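PDB 1BT4: phosphoserine aminotransferase from Bacillus circulans, which catalyses the reversible, pyridoxal-phosphate-dependent transamination between phosphoserine and 3-phosphohydroxypyruvate, and the corresponding reaction of phosphohydroxythreonine, in serine and pyridoxine 5'-phosphate biosynthesis. Local coordinates for residues A[45-50]-A[233-238]; A[188-193]-A[205-210]. All blocks are in the same frame, centred on the assembly; numbering follows the deposited sequence.

Contact 1 of 2, residues A[45-50]-A[233-238]. With PLP (pyridoxal-5'-phosphate), chain B.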
loop_
_atom_site.group_PDB
_atom_site.type_symbol
_atom_site.label_atom_id
_atom_site.label_comp_id
_atom_site.label_asym_id
_atom_site.label_seq_id
_atom_site.Cartn_x
_atom_site.Cartn_y
_atom_site.Cartn_z
ATOM N N VAL A 45 12.695 -5.784 -15.452
ATOM C CA VAL A 45 11.639 -4.892 -15.943
ATOM C C VAL A 45 11.042 -3.969 -14.870
ATOM O O VAL A 45 10.878 -2.771 -15.106
ATOM C CB VAL A 45 10.494 -5.682 -16.624
ATOM C CG1 VAL A 45 9.446 -4.724 -17.187
ATOM C CG2 VAL A 45 11.046 -6.566 -17.734
ATOM N N TYR A 46 10.691 -4.508 -13.707
ATOM C CA TYR A 46 10.133 -3.643 -12.672
ATOM C C TYR A 46 11.202 -2.778 -12.017
ATOM O O TYR A 46 10.969 -1.600 -11.747
ATOM C CB TYR A 46 9.370 -4.420 -11.589
ATOM C CG TYR A 46 8.955 -3.443 -10.485
ATOM C CD1 TYR A 46 7.825 -2.636 -10.659
ATOM C CD2 TYR A 46 9.719 -3.330 -9.317
ATOM C CE1 TYR A 46 7.477 -1.696 -9.682
ATOM C CE2 TYR A 46 9.378 -2.383 -8.346
ATOM C CZ TYR A 46 8.260 -1.561 -8.531
ATOM O OH TYR A 46 7.940 -0.625 -7.598
ATOM N N GLU A 47 12.368 -3.357 -11.753
ATOM C CA GLU A 47 13.437 -2.601 -11.115
ATOM C C GLU A 47 13.808 -1.371 -11.924
ATOM O O GLU A 47 14.210 -0.356 -11.359
ATOM C CB GLU A 47 14.666 -3.477 -10.873
ATOM C CG GLU A 47 14.453 -4.537 -9.806
ATOM C CD GLU A 47 15.562 -4.582 -8.783
ATOM O OE1 GLU A 47 16.161 -3.529 -8.500
ATOM O OE2 GLU A 47 15.828 -5.670 -8.243
ATOM N N ALA A 48 13.646 -1.456 -13.244
ATOM C CA ALA A 48 13.952 -0.330 -14.118
ATOM C C ALA A 48 12.980 0.820 -13.861
ATOM O O ALA A 48 13.409 1.954 -13.662
ATOM C CB ALA A 48 13.907 -0.759 -15.587
ATOM N N VAL A 49 11.675 0.528 -13.835
ATOM C CA VAL A 49 10.669 1.570 -13.584
ATOM C C VAL A 49 10.788 2.083 -12.143
ATOM O O VAL A 49 10.661 3.273 -11.889
ATOM C CB VAL A 49 9.190 1.094 -13.903
ATOM C CG1 VAL A 49 9.178 0.073 -15.036
ATOM C CG2 VAL A 49 8.496 0.533 -12.683
ATOM N N HIS A 50 11.109 1.168 -11.229
ATOM C CA HIS A 50 11.267 1.470 -9.811
ATOM C C HIS A 50 12.338 2.531 -9.598
ATOM O O HIS A 50 12.097 3.533 -8.927
ATOM C CB HIS A 50 11.629 0.188 -9.048
ATOM C CG HIS A 50 11.700 0.361 -7.558
ATOM N ND1 HIS A 50 10.569 0.365 -6.777
ATOM C CD2 HIS A 50 12.793 0.472 -6.762
ATOM C CE1 HIS A 50 10.992 0.478 -5.533
ATOM N NE2 HIS A 50 12.331 0.547 -5.471
ATOM N N ASN A 233 16.794 -0.295 -1.044
ATOM C CA ASN A 233 16.193 0.446 -2.158
ATOM C C ASN A 233 14.674 0.210 -2.174
ATOM O O ASN A 233 14.063 -0.002 -3.228
ATOM C CB ASN A 233 16.843 0.031 -3.490
ATOM C CG ASN A 233 16.407 0.907 -4.663
ATOM O OD1 ASN A 233 16.284 0.429 -5.794
ATOM N ND2 ASN A 233 16.173 2.186 -4.399
ATOM N N SER A 234 14.082 0.222 -0.979
ATOM C CA SER A 234 12.647 0.009 -0.799
ATOM C C SER A 234 12.175 -1.321 -1.402
ATOM O O SER A 234 11.047 -1.424 -1.879
ATOM C CB SER A 234 11.852 1.176 -1.403
ATOM O OG SER A 234 12.164 2.396 -0.760
ATOM N N LEU A 235 13.028 -2.339 -1.357
ATOM C CA LEU A 235 12.671 -3.640 -1.912
ATOM C C LEU A 235 12.836 -4.804 -0.941
ATOM O O LEU A 235 12.839 -5.964 -1.353
ATOM C CB LEU A 235 13.435 -3.899 -3.216
ATOM C CG LEU A 235 13.136 -2.924 -4.364
ATOM C CD1 LEU A 235 14.011 -3.270 -5.536
ATOM C CD2 LEU A 235 11.678 -2.993 -4.769
ATOM N N TYR A 236 12.953 -4.484 0.348
ATOM C CA TYR A 236 13.078 -5.480 1.417
ATOM C C TYR A 236 11.907 -6.482 1.363
ATOM O O TYR A 236 12.086 -7.685 1.562
ATOM C CB TYR A 236 13.085 -4.790 2.784
ATOM C CG TYR A 236 13.107 -5.780 3.922
ATOM C CD1 TYR A 236 14.243 -6.556 4.161
ATOM C CD2 TYR A 236 11.978 -5.986 4.725
ATOM C CE1 TYR A 236 14.262 -7.520 5.168
ATOM C CE2 TYR A 236 11.981 -6.948 5.736
ATOM C CZ TYR A 236 13.133 -7.716 5.952
ATOM O OH TYR A 236 13.167 -8.683 6.942
ATOM N N ASN A 237 10.698 -5.957 1.190
ATOM C CA ASN A 237 9.515 -6.794 1.053
ATOM C C ASN A 237 8.826 -6.299 -0.232
ATOM O O ASN A 237 9.286 -5.322 -0.834
ATOM C CB ASN A 237 8.612 -6.686 2.291
ATOM C CG ASN A 237 7.756 -5.441 2.293
ATOM O OD1 ASN A 237 8.192 -4.366 1.882
ATOM N ND2 ASN A 237 6.523 -5.587 2.754
ATOM N N THR A 238 7.768 -6.978 -0.674
ATOM C CA THR A 238 7.058 -6.588 -1.895
ATOM C C THR A 238 6.549 -5.150 -1.829
ATOM O O THR A 238 5.759 -4.798 -0.961
ATOM C CB THR A 238 5.874 -7.513 -2.164
ATOM O OG1 THR A 238 6.271 -8.860 -1.907
ATOM C CG2 THR A 238 5.442 -7.398 -3.600
HETATM N N1 PLP B . 4.914 -14.682 4.409
HETATM C C2 PLP B . 4.609 -15.579 3.438
HETATM C C2A PLP B . 4.224 -16.972 3.828
HETATM C C3 PLP B . 4.663 -15.139 2.110
HETATM O O3 PLP B . 4.394 -15.995 1.113
HETATM C C4 PLP B . 5.020 -13.810 1.816
HETATM C C4A PLP B . 4.941 -13.347 0.380
HETATM C C5 PLP B . 5.349 -12.920 2.885
HETATM C C6 PLP B . 5.276 -13.399 4.167
HETATM C C5A PLP B . 5.850 -11.481 2.690
HETATM O O4P PLP B . 4.864 -10.690 2.026
HETATM P P PLP B . 5.252 -9.151 1.738
HETATM O O1P PLP B . 3.996 -8.475 1.250
HETATM O O2P PLP B . 6.455 -9.172 0.844
HETATM O O3P PLP B . 5.660 -8.541 3.120
#
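Both ring nitrogens of His50 are spoken for: NE2 reaches across to the carbonyl of Asn233 (NE2 to O, 2.9 Å), while ND1 donates back to the hydroxyl of Tyr46, one helical turn earlier (ND1 to OH, 2.9 Å). Neither bond lies quite in the imidazole plane, and the N-H to Asn233 O angle is 155°. The ring can span the gap because its CG stands anti to the backbone N (chi1 -175°), directing the imidazole from helix 44-60 into the bend where Asn233, in a Schellman motif, ends helix 226-232. Leu235 covers one face of the ring, its CD2 lying 3.8 Å from the His50 ring centroid in a CH-pi contact. The same methyl meets the edge of the Tyr46 ring at CE2, and Leu235 CD1 rests against the carboxylate of Glu47. Outside the segments, Ser234 OG is bonded to Phe71 N. Further along, Asn237 ND2 (3.1 Å from O3P) and the backbone N and OG1 of Thr238 grip the phosphate of a cofactor that is also hydrogen-bonded to Ser77, Thr152 and Gln195 of the second subunit. Held at both nitrogens, the buried imidazole is probably fixed in rotation and joins helix 44-60 to the loop that carries the phosphate-binding residues.

Contact 2 of 2, residues A[188-193]-A[205-210]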
loop_
_atom_site.group_PDB
_atom_site.type_symbol
_atom_site.label_atom_id
_atom_site.label_comp_id
_atom_site.label_asym_id
_atom_site.label_seq_id
_atom_site.Cartn_x
_atom_site.Cartn_y
_atom_site.Cartn_z
ATOM N N GLY A 188 15.454 17.869 5.930
ATOM C CA GLY A 188 16.164 16.661 6.282
ATOM C C GLY A 188 15.306 15.524 5.763
ATOM O O GLY A 188 15.810 14.546 5.199
ATOM N N LEU A 189 13.994 15.676 5.935
ATOM C CA LEU A 189 13.037 14.678 5.494
ATOM C C LEU A 189 11.731 15.327 5.053
ATOM O O LEU A 189 11.129 16.126 5.780
ATOM C CB LEU A 189 12.776 13.661 6.611
ATOM C CG LEU A 189 12.057 12.354 6.252
ATOM C CD1 LEU A 189 12.367 11.313 7.288
ATOM C CD2 LEU A 189 10.565 12.546 6.124
ATOM N N VAL A 190 11.313 14.970 3.843
ATOM C CA VAL A 190 10.076 15.446 3.233
ATOM C C VAL A 190 9.221 14.211 2.921
ATOM O O VAL A 190 9.743 13.203 2.473
ATOM C CB VAL A 190 10.395 16.232 1.930
ATOM C CG1 VAL A 190 9.215 16.200 0.967
ATOM C CG2 VAL A 190 10.754 17.665 2.266
ATOM N N TYR A 191 7.921 14.262 3.189
ATOM C CA TYR A 191 7.075 13.104 2.898
ATOM C C TYR A 191 5.720 13.470 2.320
ATOM O O TYR A 191 5.250 14.589 2.498
ATOM C CB TYR A 191 6.927 12.188 4.123
ATOM C CG TYR A 191 6.186 12.781 5.301
ATOM C CD1 TYR A 191 6.788 13.729 6.126
ATOM C CD2 TYR A 191 4.905 12.339 5.635
ATOM C CE1 TYR A 191 6.140 14.216 7.255
ATOM C CE2 TYR A 191 4.250 12.818 6.763
ATOM C CZ TYR A 191 4.874 13.750 7.565
ATOM O OH TYR A 191 4.238 14.200 8.692
ATOM N N ALA A 192 5.109 12.517 1.614
ATOM C CA ALA A 192 3.815 12.744 0.977
ATOM C C ALA A 192 3.063 11.491 0.542
ATOM O O ALA A 192 3.630 10.620 -0.126
ATOM C CB ALA A 192 3.997 13.650 -0.236
ATOM N N GLY A 193 1.795 11.393 0.942
ATOM C CA GLY A 193 0.976 10.285 0.491
ATOM C C GLY A 193 0.817 10.629 -0.987
ATOM O O GLY A 193 0.608 11.798 -1.327
ATOM N N VAL A 205 5.728 8.633 -0.588
ATOM C CA VAL A 205 7.049 9.000 -1.052
ATOM C C VAL A 205 7.765 9.700 0.088
ATOM O O VAL A 205 7.204 10.604 0.707
ATOM C CB VAL A 205 6.952 9.965 -2.256
ATOM C CG1 VAL A 205 8.334 10.420 -2.688
ATOM C CG2 VAL A 205 6.213 9.286 -3.413
ATOM N N VAL A 206 8.980 9.247 0.388
ATOM C CA VAL A 206 9.800 9.849 1.438
ATOM C C VAL A 206 11.172 10.217 0.864
ATOM O O VAL A 206 11.888 9.366 0.344
ATOM C CB VAL A 206 10.007 8.895 2.639
ATOM C CG1 VAL A 206 10.812 9.590 3.735
ATOM C CG2 VAL A 206 8.676 8.426 3.179
ATOM N N ILE A 207 11.505 11.501 0.905
ATOM C CA ILE A 207 12.792 11.964 0.408
ATOM C C ILE A 207 13.578 12.326 1.666
ATOM O O ILE A 207 13.302 13.319 2.334
ATOM C CB ILE A 207 12.642 13.180 -0.535
ATOM C CG1 ILE A 207 11.580 12.889 -1.596
ATOM C CG2 ILE A 207 13.968 13.465 -1.230
ATOM C CD1 ILE A 207 11.099 14.120 -2.331
ATOM N N VAL A 208 14.558 11.501 1.990
ATOM C CA VAL A 208 15.333 11.697 3.200
ATOM C C VAL A 208 16.816 11.956 2.955
ATOM O O VAL A 208 17.422 11.345 2.074
ATOM C CB VAL A 208 15.164 10.446 4.103
ATOM C CG1 VAL A 208 15.720 9.219 3.390
ATOM C CG2 VAL A 208 15.790 10.660 5.462
ATOM N N ARG A 209 17.396 12.869 3.730
ATOM C CA ARG A 209 18.823 13.157 3.607
ATOM C C ARG A 209 19.549 11.940 4.182
ATOM O O ARG A 209 19.319 11.551 5.333
ATOM C CB ARG A 209 19.184 14.417 4.381
ATOM C CG ARG A 209 20.405 15.126 3.850
ATOM C CD ARG A 209 20.616 16.418 4.595
ATOM N NE ARG A 209 20.942 16.186 5.997
ATOM C CZ ARG A 209 20.736 17.068 6.974
ATOM N NH1 ARG A 209 20.190 18.256 6.710
ATOM N NH2 ARG A 209 21.106 16.771 8.215
ATOM N N GLU A 210 20.409 11.338 3.366
ATOM C CA GLU A 210 21.135 10.120 3.723
ATOM C C GLU A 210 21.829 10.027 5.084
ATOM O O GLU A 210 21.816 8.964 5.705
ATOM C CB GLU A 210 22.129 9.765 2.611
ATOM C CG GLU A 210 21.472 9.575 1.247
ATOM C CD GLU A 210 22.462 9.423 0.092
ATOM O OE1 GLU A 210 23.576 9.998 0.140
ATOM O OE2 GLU A 210 22.102 8.739 -0.886
#
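The guanidinium of Arg209 turns one face onto Gly188 CA, and its NE forms a salt bridge with Asp211 just beyond the segment. The other flat group, the Tyr191 ring, leads away from 205-210: with CG set between the backbone N and the carbonyl carbon (chi1 66°), it packs against Gln79, Phe80 and Ile83 of helix 75-87, and its OH bonds to His146. Of its side chain, CB stays near the partner strand, beside Val206 CG2 and Val205 O. The two strands run antiparallel, at 178°. Val190 and Ile207 form a hydrogen-bonded pair, 3.0 Å from Val190 N to Ile207 O and 2.9 Å from Ile207 N to Val190 O; Ala192 and Val205 form the next, and Arg209 N to Gly188 O, at 2.7 Å, continues the series. Leu189 and Tyr191 share one face of the sheet with Val206 and Val208. There Leu189 divides its branches, CD2 meeting Val206 CG1 at 3.8 Å and CD1 meeting Val208 CG2 at 3.9 Å. With an alanine in place of Leu189, the methyls of Val206 and Val208 would probably lose their apolar partner and a gap open next to Phe87 of helix 75-87. On the other face Val190 CG1 lies 4.3 Å from Ile207 CD1. The chemistry is thus divided: alternate residues pair their backbones between the two strands, Leu189, Tyr191 and Val206 bond outward to flanking chain, and apolar branches meet on each face.

How the contacts relate
Along the chain the order is 45-50, 188-193, 205-210, 233-238, so the antiparallel pair of contact 2 falls within the long excursion that contact 1 closes. Their centres are 18 Å apart and their nearest atoms about 7 Å, without touching. Strand 67-72, which lies beside 204-209 and is outermost within this chain in the mixed seven-stranded sheet, serves both: Leu70 bonds to Val206, while Phe71 meets His50 edge-to-face. The pair also illustrates how a dimeric aminotransferase builds its sites. Contact 2 sets Tyr191 close to Asp172 and Ala76 of one cofactor pocket, whereas contact 1 delivers Asn237 and Thr238 to the phosphate of a cofactor that the second subunit also binds, so each site draws on both chains.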